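Local coordinates for SusD superfamily protein (PDB 3HDX) that probably binds polysaccharide at the outer membrane of Bacteroides thetaiotaomicron as a SusD-family protein of carbohydrate metabolism, at residues H35-D45 / R421-Y432. Numbering follows the deposited sequence.
With EDO (1,2-ethanediol), chain E; EDO (1,2-ethanediol), chain H.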
ATOM      1  N   HIS A  35       5.840   5.573   2.260  1.00 11.25           N
ATOM      2  CA  HIS A  35       4.986   4.398   2.448  1.00 11.72           C
ATOM      3  C   HIS A  35       5.134   3.764   3.835  1.00 11.06           C
ATOM      4  O   HIS A  35       4.145   3.480   4.517  1.00 11.93           O
ATOM      5  CB  HIS A  35       5.257   3.385   1.325  1.00 11.67           C
ATOM      6  CG  HIS A  35       4.312   2.212   1.315  1.00 12.48           C
ATOM      7  ND1 HIS A  35       2.952   2.332   1.110  1.00 12.83           N
ATOM      8  CD2 HIS A  35       4.563   0.884   1.426  1.00 13.41           C
ATOM      9  CE1 HIS A  35       2.412   1.123   1.132  1.00 13.11           C
ATOM     10  NE2 HIS A  35       3.367   0.229   1.323  1.00 12.37           N
ATOM     11  N   TRP A  36       6.383   3.655   4.269  1.00 11.94           N
ATOM     12  CA  TRP A  36       6.729   3.030   5.547  1.00 11.35           C
ATOM     13  C   TRP A  36       6.620   3.995   6.700  1.00 12.09           C
ATOM     14  O   TRP A  36       6.224   3.601   7.797  1.00 11.86           O
ATOM     15  CB  TRP A  36       8.105   2.346   5.450  1.00 11.44           C
ATOM     16  CG  TRP A  36       8.112   1.434   4.262  1.00 13.17           C
ATOM     17  CD1 TRP A  36       7.589   0.176   4.176  1.00 12.61           C
ATOM     18  CD2 TRP A  36       8.551   1.782   2.941  1.00 12.71           C
ATOM     19  NE1 TRP A  36       7.698  -0.293   2.889  1.00 13.52           N
ATOM     20  CE2 TRP A  36       8.277   0.673   2.110  1.00 14.44           C
ATOM     21  CE3 TRP A  36       9.144   2.935   2.371  1.00 13.90           C
ATOM     22  CZ2 TRP A  36       8.578   0.678   0.742  1.00 14.51           C
ATOM     23  CZ3 TRP A  36       9.434   2.940   1.007  1.00 13.88           C
ATOM     24  CH2 TRP A  36       9.128   1.822   0.205  1.00 14.57           C
ATOM     25  N   ILE A  37       7.012   5.255   6.460  1.00 11.48           N
ATOM     26  CA  ILE A  37       6.927   6.304   7.475  1.00 12.63           C
ATOM     27  C   ILE A  37       5.465   6.503   7.881  1.00 12.41           C
ATOM     28  O   ILE A  37       5.119   6.498   9.078  1.00 12.58           O
ATOM     29  CB  ILE A  37       7.525   7.648   6.937  1.00 14.67           C
ATOM     30  CG1 ILE A  37       9.059   7.557   6.790  1.00 16.19           C
ATOM     31  CG2 ILE A  37       7.082   8.826   7.805  1.00 15.80           C
ATOM     32  CD1 ILE A  37       9.830   7.358   8.028  1.00 16.46           C
ATOM     33  N   CYS A  38       4.590   6.601   6.877  1.00 12.20           N
ATOM     34  CA  CYS A  38       3.168   6.823   7.129  1.00 12.80           C
ATOM     35  C   CYS A  38       2.397   5.571   7.521  1.00 13.52           C
ATOM     36  O   CYS A  38       1.378   5.701   8.228  1.00 13.30           O
ATOM     37  CB  CYS A  38       2.489   7.496   5.913  1.00 13.57           C
ATOM     38  SG  CYS A  38       3.173   9.087   5.488  1.00 14.13           S
ATOM     39  N   GLY A  39       2.835   4.403   7.030  1.00 11.89           N
ATOM     40  CA  GLY A  39       2.115   3.151   7.204  1.00 12.25           C
ATOM     41  C   GLY A  39       2.584   2.184   8.264  1.00 11.92           C
ATOM     42  O   GLY A  39       1.785   1.455   8.806  1.00 13.53           O
ATOM     43  N   ASP A  40       3.892   2.128   8.502  1.00 12.98           N
ATOM     44  CA  ASP A  40       4.494   1.218   9.470  1.00 12.63           C
ATOM     45  C   ASP A  40       5.003   1.901  10.732  1.00 12.03           C
ATOM     46  O   ASP A  40       4.846   1.382  11.833  1.00 13.39           O
ATOM     47  CB  ASP A  40       5.677   0.444   8.864  1.00 13.65           C
ATOM     48  CG  ASP A  40       5.245  -0.673   7.977  1.00 14.71           C
ATOM     49  OD1 ASP A  40       4.652  -1.641   8.466  1.00 20.56           O
ATOM     50  OD2 ASP A  40       5.503  -0.603   6.784  1.00 16.18           O
ATOM     51  N   LEU A  41       5.625   3.070  10.571  1.00 11.02           N
ATOM     52  CA  LEU A  41       6.323   3.700  11.709  1.00 11.37           C
ATOM     53  C   LEU A  41       5.396   4.366  12.709  1.00 10.80           C
ATOM     54  O   LEU A  41       5.613   4.272  13.933  1.00 11.06           O
ATOM     55  CB  LEU A  41       7.403   4.659  11.190  1.00 11.39           C
ATOM     56  CG  LEU A  41       8.326   5.340  12.226  1.00 12.61           C
ATOM     57  CD1 LEU A  41       9.118   4.295  13.021  1.00 13.58           C
ATOM     58  CD2 LEU A  41       9.263   6.287  11.454  1.00 14.90           C
ATOM     59  N   ARG A  42       4.387   5.060  12.198  1.00 12.44           N
ATOM     60  CA  ARG A  42       3.417   5.838  12.987  1.00 12.43           C
ATOM     61  C   ARG A  42       2.616   4.932  13.926  1.00 12.44           C
ATOM     62  O   ARG A  42       1.828   4.100  13.488  1.00 13.33           O
ATOM     63  CB  ARG A  42       2.512   6.616  12.050  1.00 11.29           C
ATOM     64  CG  ARG A  42       1.677   7.646  12.709  1.00 12.02           C
ATOM     65  CD  ARG A  42       0.852   8.368  11.706  1.00 12.40           C
ATOM     66  NE  ARG A  42       0.108   9.462  12.312  1.00 12.95           N
ATOM     67  CZ  ARG A  42      -0.889  10.103  11.706  1.00 13.40           C
ATOM     68  NH1 ARG A  42      -1.224   9.805  10.436  1.00 13.89           N
ATOM     69  NH2 ARG A  42      -1.542  11.051  12.368  1.00 15.11           N
ATOM     70  N   LYS A  43       2.839   5.110  15.228  1.00 11.74           N
ATOM     71  CA  LYS A  43       2.269   4.261  16.281  1.00 12.27           C
ATOM     72  C   LYS A  43       2.465   2.757  15.994  1.00 13.10           C
ATOM     73  O   LYS A  43       1.672   1.907  16.412  1.00 13.77           O
ATOM     74  CB  LYS A  43       0.802   4.609  16.545  1.00 12.94           C
ATOM     75  CG  LYS A  43       0.551   6.043  17.001  1.00 14.09           C
ATOM     76  CD  LYS A  43       1.275   6.407  18.301  1.00 15.10           C
ATOM     77  CE  LYS A  43       0.860   5.544  19.476  1.00 16.32           C
ATOM     78  NZ  LYS A  43       1.633   5.837  20.729  1.00 17.13           N
ATOM     79  N   GLY A  44       3.605   2.446  15.362  1.00 12.57           N
ATOM     80  CA  GLY A  44       3.887   1.112  14.925  1.00 13.37           C
ATOM     81  C   GLY A  44       4.646   0.283  15.920  1.00 13.95           C
ATOM     82  O   GLY A  44       4.767   0.639  17.098  1.00 13.90           O
ATOM     83  N   ASP A  45       5.174  -0.829  15.401  1.00 13.61           N
ATOM     84  CA  ASP A  45       5.911  -1.820  16.209  1.00 14.60           C
ATOM     85  C   ASP A  45       7.390  -1.670  16.132  1.00 13.69           C
ATOM     86  O   ASP A  45       8.096  -2.472  16.749  1.00 15.20           O
ATOM     87  CB  ASP A  45       5.496  -3.220  15.779  1.00 16.27           C
ATOM     88  CG  ASP A  45       4.012  -3.476  16.071  1.00 16.93           C
ATOM     89  OD1 ASP A  45       3.580  -3.067  17.164  1.00 20.23           O
ATOM     90  OD2 ASP A  45       3.320  -4.079  15.227  1.00 19.91           O
ATOM     91  N   ARG A 421      -1.087  -7.751  11.571  1.00 11.02           N
ATOM     92  CA  ARG A 421       0.093  -7.157  12.215  1.00 11.45           C
ATOM     93  C   ARG A 421       1.317  -8.023  11.923  1.00 12.44           C
ATOM     94  O   ARG A 421       2.365  -7.502  11.611  1.00 12.97           O
ATOM     95  CB  ARG A 421      -0.136  -7.049  13.701  1.00 12.00           C
ATOM     96  CG  ARG A 421       0.922  -6.323  14.527  1.00 11.59           C
ATOM     97  CD  ARG A 421       0.485  -6.362  15.971  1.00 12.78           C
ATOM     98  NE  ARG A 421       1.270  -5.470  16.846  1.00 13.89           N
ATOM     99  CZ  ARG A 421       1.084  -5.372  18.153  1.00 14.10           C
ATOM    100  NH1 ARG A 421       0.156  -6.091  18.775  1.00 16.59           N
ATOM    101  NH2 ARG A 421       1.803  -4.488  18.855  1.00 15.00           N
ATOM    102  N   ARG A 422       1.149  -9.333  12.066  1.00 12.04           N
ATOM    103  CA  ARG A 422       2.202 -10.275  11.757  1.00 11.67           C
ATOM    104  C   ARG A 422       2.503 -10.418  10.258  1.00 11.00           C
ATOM    105  O   ARG A 422       3.650 -10.317   9.823  1.00 12.37           O
ATOM    106  CB  ARG A 422       1.882 -11.648  12.373  1.00 10.91           C
ATOM    107  CG  ARG A 422       1.915 -11.651  13.874  1.00 13.12           C
ATOM    108  CD  ARG A 422       1.740 -13.020  14.444  1.00 13.66           C
ATOM    109  NE  ARG A 422       0.360 -13.466  14.355  1.00 15.23           N
ATOM    110  CZ  ARG A 422      -0.573 -13.356  15.305  1.00 15.65           C
ATOM    111  NH1 ARG A 422      -0.313 -12.809  16.480  1.00 17.12           N
ATOM    112  NH2 ARG A 422      -1.786 -13.825  15.065  1.00 15.69           N
ATOM    113  N   GLU A 423       1.463 -10.665   9.482  1.00 11.12           N
ATOM    114  CA  GLU A 423       1.636 -10.973   8.075  1.00 10.81           C
ATOM    115  C   GLU A 423       2.113  -9.839   7.232  1.00 11.43           C
ATOM    116  O   GLU A 423       2.984 -10.038   6.393  1.00 11.92           O
ATOM    117  CB  GLU A 423       0.305 -11.526   7.510  1.00 11.75           C
ATOM    118  CG  GLU A 423       0.367 -11.972   6.071  1.00 11.84           C
ATOM    119  CD  GLU A 423       1.392 -13.093   5.807  1.00 11.81           C
ATOM    120  OE1 GLU A 423       1.676 -13.863   6.746  1.00 12.75           O
ATOM    121  OE2 GLU A 423       1.839 -13.216   4.624  1.00 12.67           O
ATOM    122  N   LEU A 424       1.597  -8.649   7.498  1.00 11.95           N
ATOM    123  CA  LEU A 424       1.868  -7.490   6.668  1.00 11.24           C
ATOM    124  C   LEU A 424       2.912  -6.548   7.269  1.00 11.61           C
ATOM    125  O   LEU A 424       3.098  -5.406   6.791  1.00 11.67           O
ATOM    126  CB  LEU A 424       0.547  -6.751   6.364  1.00 12.17           C
ATOM    127  CG  LEU A 424      -0.587  -7.607   5.762  1.00 10.21           C
ATOM    128  CD1 LEU A 424      -1.932  -6.850   5.717  1.00 11.36           C
ATOM    129  CD2 LEU A 424      -0.199  -8.078   4.356  1.00 11.78           C
HETATM  130  N   MSE A 425       3.641  -7.016   8.273  1.00 11.54           N
HETATM  131  CA  MSE A 425       4.672  -6.206   8.941  1.00 11.37           C
HETATM  132  C   MSE A 425       5.685  -5.688   7.900  1.00 11.34           C
HETATM  133  O   MSE A 425       6.211  -6.461   7.101  1.00 12.06           O
HETATM  134  CB  MSE A 425       5.352  -7.059  10.017  1.00 12.43           C
HETATM  135  CG  MSE A 425       6.336  -6.288  10.906  1.00 12.70           C
HETATM  136 SE   MSE A 425       6.947  -7.360  12.387  0.75 10.76          SE
HETATM  137  CE  MSE A 425       5.420  -7.375  13.538  1.00 15.15           C
ATOM    138  N   GLY A 426       5.918  -4.382   7.914  1.00 11.53           N
ATOM    139  CA  GLY A 426       6.812  -3.772   6.969  1.00 12.44           C
ATOM    140  C   GLY A 426       6.271  -3.490   5.566  1.00 11.71           C
ATOM    141  O   GLY A 426       7.037  -3.054   4.672  1.00 11.75           O
ATOM    142  N   GLU A 427       4.957  -3.699   5.375  1.00 11.41           N
ATOM    143  CA  GLU A 427       4.304  -3.469   4.080  1.00 11.48           C
ATOM    144  C   GLU A 427       3.376  -2.253   4.038  1.00 12.09           C
ATOM    145  O   GLU A 427       2.570  -2.107   3.110  1.00 12.65           O
ATOM    146  CB  GLU A 427       3.601  -4.730   3.618  1.00 12.42           C
ATOM    147  CG  GLU A 427       4.544  -5.911   3.438  1.00 11.11           C
ATOM    148  CD  GLU A 427       3.854  -7.185   3.083  1.00 12.60           C
ATOM    149  OE1 GLU A 427       2.937  -7.214   2.202  1.00 12.82           O
ATOM    150  OE2 GLU A 427       4.229  -8.226   3.682  1.00 13.36           O
ATOM    151  N   GLY A 428       3.517  -1.356   5.010  1.00 12.48           N
ATOM    152  CA  GLY A 428       2.787  -0.088   5.011  1.00 11.48           C
ATOM    153  C   GLY A 428       1.339  -0.138   5.429  1.00 11.00           C
ATOM    154  O   GLY A 428       0.585   0.793   5.136  1.00 11.77           O
ATOM    155  N   TRP A 429       0.970  -1.160   6.205  1.00 10.92           N
ATOM    156  CA  TRP A 429      -0.424  -1.380   6.649  1.00 10.58           C
ATOM    157  C   TRP A 429      -0.771  -1.069   8.089  1.00 10.36           C
ATOM    158  O   TRP A 429      -1.897  -0.663   8.356  1.00 11.99           O
ATOM    159  CB  TRP A 429      -0.851  -2.837   6.369  1.00 11.50           C
ATOM    160  CG  TRP A 429      -1.181  -3.040   4.934  1.00 11.36           C
ATOM    161  CD1 TRP A 429      -0.502  -3.748   4.000  1.00 11.61           C
ATOM    162  CD2 TRP A 429      -2.321  -2.492   4.287  1.00 11.59           C
ATOM    163  NE1 TRP A 429      -1.130  -3.653   2.765  1.00 12.89           N
ATOM    164  CE2 TRP A 429      -2.248  -2.874   2.905  1.00 11.89           C
ATOM    165  CE3 TRP A 429      -3.375  -1.656   4.724  1.00 11.16           C
ATOM    166  CZ2 TRP A 429      -3.176  -2.438   1.965  1.00 12.38           C
ATOM    167  CZ3 TRP A 429      -4.321  -1.263   3.794  1.00 11.47           C
ATOM    168  CH2 TRP A 429      -4.209  -1.642   2.431  1.00 12.26           C
ATOM    169  N   ARG A 430       0.186  -1.246   8.998  1.00 10.79           N
ATOM    170  CA  ARG A 430      -0.113  -1.216  10.436  1.00 10.04           C
ATOM    171  C   ARG A 430      -0.905   0.001  10.914  1.00  9.50           C
ATOM    172  O   ARG A 430      -1.880  -0.129  11.627  1.00 11.10           O
ATOM    173  CB  ARG A 430       1.160  -1.409  11.241  1.00 12.38           C
ATOM    174  CG  ARG A 430       1.022  -1.414  12.724  1.00 11.46           C
ATOM    175  CD  ARG A 430       0.078  -2.473  13.291  1.00 12.63           C
ATOM    176  NE  ARG A 430       0.110  -2.410  14.739  1.00 13.02           N
ATOM    177  CZ  ARG A 430      -0.770  -2.945  15.591  1.00 13.02           C
ATOM    178  NH1 ARG A 430      -1.803  -3.664  15.189  1.00 13.97           N
ATOM    179  NH2 ARG A 430      -0.580  -2.770  16.891  1.00 13.03           N
ATOM    180  N   TRP A 431      -0.460   1.183  10.553  1.00 10.45           N
ATOM    181  CA  TRP A 431      -1.128   2.411  11.028  1.00 11.03           C
ATOM    182  C   TRP A 431      -2.585   2.480  10.530  1.00 10.39           C
ATOM    183  O   TRP A 431      -3.501   2.714  11.307  1.00 11.31           O
ATOM    184  CB  TRP A 431      -0.351   3.667  10.600  1.00 11.82           C
ATOM    185  CG  TRP A 431      -1.172   4.893  10.776  1.00 11.86           C
ATOM    186  CD1 TRP A 431      -1.738   5.620   9.787  1.00 12.16           C
ATOM    187  CD2 TRP A 431      -1.648   5.445  12.016  1.00 11.82           C
ATOM    188  NE1 TRP A 431      -2.520   6.617  10.323  1.00 13.10           N
ATOM    189  CE2 TRP A 431      -2.481   6.534  11.696  1.00 13.04           C
ATOM    190  CE3 TRP A 431      -1.443   5.132  13.346  1.00 13.11           C
ATOM    191  CZ2 TRP A 431      -3.093   7.330  12.675  1.00 14.59           C
ATOM    192  CZ3 TRP A 431      -2.057   5.904  14.335  1.00 13.59           C
ATOM    193  CH2 TRP A 431      -2.872   6.996  13.993  1.00 14.51           C
ATOM    194  N   TYR A 432      -2.792   2.262   9.239  1.00 10.28           N
ATOM    195  CA  TYR A 432      -4.136   2.306   8.669  1.00 10.60           C
ATOM    196  C   TYR A 432      -5.024   1.206   9.297  1.00 10.48           C
ATOM    197  O   TYR A 432      -6.187   1.437   9.609  1.00 11.06           O
ATOM    198  CB  TYR A 432      -4.092   2.189   7.150  1.00 11.03           C
ATOM    199  CG  TYR A 432      -3.166   3.167   6.513  1.00 11.13           C
ATOM    200  CD1 TYR A 432      -3.429   4.534   6.569  1.00 10.99           C
ATOM    201  CD2 TYR A 432      -1.963   2.744   5.940  1.00 11.57           C
ATOM    202  CE1 TYR A 432      -2.544   5.443   6.033  1.00 12.22           C
ATOM    203  CE2 TYR A 432      -1.069   3.644   5.385  1.00 10.97           C
ATOM    204  CZ  TYR A 432      -1.358   5.003   5.442  1.00 11.80           C
ATOM    205  OH  TYR A 432      -0.491   5.912   4.860  1.00 12.72           O
TER
HETATM  206  C1  EDO E 604      -3.731  -3.777  18.646  1.00 25.44           C
HETATM  207  O1  EDO E 604      -2.906  -4.417  17.653  1.00 23.50           O
HETATM  208  C2  EDO E 604      -2.930  -3.487  19.890  1.00 26.42           C
HETATM  209  O2  EDO E 604      -1.874  -2.589  19.542  1.00 24.21           O
HETATM  210  C1  EDO H 607       7.641  -0.045  19.755  1.00 40.84           C
HETATM  211  O1  EDO H 607       6.233  -0.071  19.533  1.00 40.59           O
HETATM  212  C2  EDO H 607       7.924   1.000  20.818  1.00 40.81           C
HETATM  213  O2  EDO H 607       7.538   2.277  20.284  1.00 40.26           O
HETATM  214  O   HOH W   1       1.683   4.808   3.902  1.00 12.64           O
HETATM  215  O   HOH W   2       7.101  -2.999   1.928  1.00 13.17           O
HETATM  216  O   HOH W   3       2.415  -2.964   7.944  1.00 14.48           O
HETATM  217  O   HOH W   4       1.734  -0.899  16.739  1.00 14.19           O
HETATM  218  O   HOH W   5       3.088  -4.612  12.024  1.00 20.10           O
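D40 reaches from the end of helix 34-41 into the G426-G428 part of the loop 424-429, which joins two consecutive helices of the SusD fold, 409-423 and 430-441. Its carboxylate spans this part: OD2 takes the amide N of G428 at 2.8 Å, from above the carboxylate plane, while OD1 receives a weak bond from G426 N. Water 3 takes the N-H of W429 and lies within hydrogen-bonding distance of OD1. The loop opens with a type II turn from L424 to E427, and G39 and G428 bring the backbones together, CA to CA 4.0 Å, with a CA-H...O contact from G39 CA to G428 O. G39 O, in the last turn of its helix, accepts a nearly straight bond (177°) from W431 N, joining the end of helix 34-41 to the first turn of helix 430-441.

On one flank H35 turns its NE2 to E427 O in a weak bond and lays a ring face over G428 CA, while Y124 holds ND1. On the other, with CG anti to the backbone N (chi1 -168°) and the chain extended from there to NE, R42 runs over one face of the W431 indole, its CD 3.8 Å from the centroid of the five-membered ring and its guanidinium flat on the indole, planes 23° apart. N60 bonds the far NH2.

At the outer end D45, R421 and R430 form a salt-bridge network. R430 adds a long charge contact from NE to D45 OD2, with no N-H pointing at the oxygen, and water 4 bridges its NH2 to OD1. R421 grips D45 side-on, its two bonds meeting the syn sides from out of the carboxylate plane: R421 NH2 to D45 OD1 at 2.8 Å and R421 NE to D45 OD2 at 3.0 Å.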